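Local coordinates for DNA replication and repair protein RecF (Caldanaerobacter subterraneus subsp. tengcongensis, PDB 5Z69) that binds ATP, and probably binds single-stranded DNA and acts as an ATP-switched recombination mediator in RecFOR-pathway DNA repair, at residues Leu319-Val324 against Lys338-Phe343. Sequence-based numbering, arbitrary orientation.
Sequences LLLDDV and KKLEGF. With AGS (phosphothiophosphoric acid-adenylate ester), chain C.
Residues 319-321 of the Walker B strand of this ABC-type ATPase meet the turn 340-343 through L319, L321, L340 and F343. L319 lies against the phenylalanine ring. Its CD2 sits over one face of F343, 3.6 Å from the ring centroid and 20° off the normal, a CH-pi contact. The second methyl, CD1, lies on the same side, beyond the rim near F343 CD1, 3.4 Å away. L319 CD2 also touches L340 CD2 at 3.6 Å, so this one methyl bridges leucine and ring. Two residues along the strand, L321 meets the other methyl of L340, tip to tip, with L321 CD2 4.1 Å from L340 CD1. L340 has its CG anti to the carbonyl carbon (chi1 -62°), and its extended end carries both methyls to the strand leucines. The turn is a type I beta turn, with F343 N bonded to L340 O at 3.1 Å. It leads from helix 336-339 into strand 345-349, which pairs in parallel with 318-321 in the central mixed sheet. L306 of helix 291-313 touches both L319 and F343, and K316 makes a cation-pi contact with the ring. At the other end of the hydrophobic strand come the two acidic residues characteristic of Walker B, D322 and D323, both in the nucleotide pocket. D322 OD1 lies 3.1 Å from S1G of the ATP analogue and is hydrogen-bonded to T348 OG1.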
loop_
_atom_site.group_PDB
_atom_site.type_symbol
_atom_site.label_atom_id
_atom_site.label_comp_id
_atom_site.label_asym_id
_atom_site.label_seq_id
_atom_site.Cartn_x
_atom_site.Cartn_y
_atom_site.Cartn_z
ATOM N N LEU A 319 10.297 -22.327 23.794
ATOM C CA LEU A 319 9.299 -22.416 22.740
ATOM C C LEU A 319 7.930 -22.790 23.325
ATOM O O LEU A 319 7.816 -23.745 24.100
ATOM C CB LEU A 319 9.765 -23.426 21.664
ATOM C CG LEU A 319 10.679 -22.903 20.548
ATOM C CD1 LEU A 319 11.627 -21.820 20.993
ATOM C CD2 LEU A 319 11.443 -24.031 19.866
ATOM N N LEU A 320 6.895 -22.029 22.969
ATOM C CA LEU A 320 5.524 -22.330 23.367
ATOM C C LEU A 320 4.641 -22.717 22.157
ATOM O O LEU A 320 4.457 -21.913 21.222
ATOM C CB LEU A 320 4.932 -21.122 24.111
ATOM C CG LEU A 320 5.815 -20.606 25.269
ATOM C CD1 LEU A 320 5.174 -19.365 25.827
ATOM C CD2 LEU A 320 5.985 -21.667 26.307
ATOM N N LEU A 321 4.120 -23.941 22.177
ATOM C CA LEU A 321 3.360 -24.455 21.037
ATOM C C LEU A 321 1.926 -24.720 21.460
ATOM O O LEU A 321 1.635 -25.723 22.119
ATOM C CB LEU A 321 4.004 -25.730 20.487
ATOM C CG LEU A 321 5.178 -25.522 19.522
ATOM C CD1 LEU A 321 6.345 -24.871 20.246
ATOM C CD2 LEU A 321 5.628 -26.836 18.887
ATOM N N ASP A 322 1.036 -23.799 21.116
ATOM C CA ASP A 322 -0.337 -23.902 21.592
ATOM C C ASP A 322 -1.238 -24.482 20.532
ATOM O O ASP A 322 -1.540 -23.812 19.564
ATOM C CB ASP A 322 -0.872 -22.540 22.022
ATOM C CG ASP A 322 -2.176 -22.648 22.801
ATOM O OD1 ASP A 322 -2.467 -23.736 23.339
ATOM O OD2 ASP A 322 -2.902 -21.644 22.892
ATOM N N ASP A 323 -1.677 -25.717 20.741
ATOM C CA ASP A 323 -2.689 -26.333 19.891
ATOM C C ASP A 323 -2.260 -26.295 18.427
ATOM O O ASP A 323 -3.033 -25.922 17.553
ATOM C CB ASP A 323 -4.046 -25.636 20.087
ATOM C CG ASP A 323 -5.178 -26.330 19.352
ATOM O OD1 ASP A 323 -5.078 -27.557 19.115
ATOM O OD2 ASP A 323 -6.167 -25.644 19.005
ATOM N N VAL A 324 -1.014 -26.677 18.171
ATOM C CA VAL A 324 -0.475 -26.623 16.821
ATOM C C VAL A 324 0.133 -27.980 16.468
ATOM O O VAL A 324 0.685 -28.180 15.390
ATOM C CB VAL A 324 0.559 -25.464 16.679
ATOM C CG1 VAL A 324 1.850 -25.761 17.433
ATOM C CG2 VAL A 324 0.825 -25.128 15.219
ATOM N N LYS A 338 11.731 -32.457 15.734
ATOM C CA LYS A 338 13.176 -32.657 15.768
ATOM C C LYS A 338 13.842 -31.294 15.719
ATOM O O LYS A 338 14.932 -31.101 16.247
ATOM C CB LYS A 338 13.644 -33.538 14.598
ATOM C CG LYS A 338 14.963 -34.273 14.848
ATOM N N LYS A 339 13.171 -30.352 15.075
ATOM C CA LYS A 339 13.561 -28.951 15.150
ATOM C C LYS A 339 13.514 -28.404 16.597
ATOM O O LYS A 339 14.186 -27.421 16.907
ATOM C CB LYS A 339 12.662 -28.115 14.237
ATOM C CG LYS A 339 12.772 -26.598 14.413
ATOM C CD LYS A 339 14.176 -26.098 14.091
ATOM C CE LYS A 339 14.289 -24.591 14.264
ATOM N NZ LYS A 339 15.336 -24.018 13.362
ATOM N N LEU A 340 12.738 -29.041 17.475
ATOM C CA LEU A 340 12.612 -28.586 18.875
ATOM C C LEU A 340 13.785 -29.028 19.756
ATOM O O LEU A 340 13.809 -28.782 20.982
ATOM C CB LEU A 340 11.300 -29.100 19.470
ATOM C CG LEU A 340 10.039 -28.585 18.770
ATOM C CD1 LEU A 340 8.811 -29.342 19.225
ATOM C CD2 LEU A 340 9.869 -27.112 19.037
ATOM N N GLU A 341 14.764 -29.665 19.117
ATOM C CA GLU A 341 15.782 -30.443 19.814
ATOM C C GLU A 341 16.452 -29.741 20.980
ATOM O O GLU A 341 16.260 -30.135 22.133
ATOM C CB GLU A 341 16.855 -30.904 18.829
ATOM C CG GLU A 341 16.729 -32.367 18.455
ATOM C CD GLU A 341 17.926 -32.886 17.667
ATOM O OE1 GLU A 341 18.249 -34.084 17.814
ATOM O OE2 GLU A 341 18.539 -32.105 16.903
ATOM N N GLY A 342 17.237 -28.710 20.710
ATOM C CA GLY A 342 17.979 -28.099 21.807
ATOM C C GLY A 342 17.214 -27.051 22.621
ATOM O O GLY A 342 17.818 -26.301 23.387
ATOM N N PHE A 343 15.896 -26.984 22.453
ATOM C CA PHE A 343 15.060 -26.017 23.199
ATOM C C PHE A 343 14.315 -26.646 24.374
ATOM O O PHE A 343 13.956 -27.821 24.333
ATOM C CB PHE A 343 13.994 -25.371 22.285
ATOM C CG PHE A 343 14.546 -24.620 21.114
ATOM C CD1 PHE A 343 14.688 -23.238 21.163
ATOM C CD2 PHE A 343 14.881 -25.293 19.936
ATOM C CE1 PHE A 343 15.177 -22.545 20.086
ATOM C CE2 PHE A 343 15.369 -24.612 18.851
ATOM C CZ PHE A 343 15.525 -23.233 18.911
HETATM P PG AGS C . -6.554 -24.569 24.277
HETATM S S1G AGS C . -4.915 -25.573 23.927
HETATM O O2G AGS C . -7.770 -25.334 23.652
HETATM O O3G AGS C . -6.407 -23.202 23.538
HETATM P PB AGS C . -7.921 -25.035 26.707
HETATM O O1B AGS C . -7.387 -25.968 27.743
HETATM O O2B AGS C . -8.866 -25.756 25.730
HETATM O O3B AGS C . -6.751 -24.350 25.834
HETATM P PA AGS C . -8.252 -22.716 28.267
HETATM O O1A AGS C . -6.845 -23.068 28.770
HETATM O O2A AGS C . -8.416 -21.496 27.415
HETATM O O3A AGS C . -8.831 -23.955 27.441
HETATM O "O5'" AGS C . -9.236 -22.643 29.465
HETATM C "C5'" AGS C . -10.147 -21.582 29.538
HETATM C "C4'" AGS C . -11.180 -22.049 30.517
HETATM O "O4'" AGS C . -11.050 -21.285 31.737
HETATM C "C3'" AGS C . -12.614 -21.855 30.038
HETATM O "O3'" AGS C . -13.447 -22.905 30.519
HETATM C "C2'" AGS C . -12.962 -20.468 30.586
HETATM O "O2'" AGS C . -14.355 -20.317 30.841
HETATM C "C1'" AGS C . -12.171 -20.438 31.899
HETATM N N9 AGS C . -11.706 -19.113 32.275
HETATM C C8 AGS C . -11.244 -18.118 31.446
HETATM N N7 AGS C . -10.920 -17.014 32.069
HETATM C C5 AGS C . -11.180 -17.293 33.399
HETATM C C6 AGS C . -11.052 -16.534 34.579
HETATM N N6 AGS C . -10.587 -15.280 34.600
HETATM N N1 AGS C . -11.423 -17.106 35.745
HETATM C C2 AGS C . -11.882 -18.362 35.726
HETATM N N3 AGS C . -12.049 -19.177 34.681
HETATM C C4 AGS C . -11.674 -18.578 33.544
#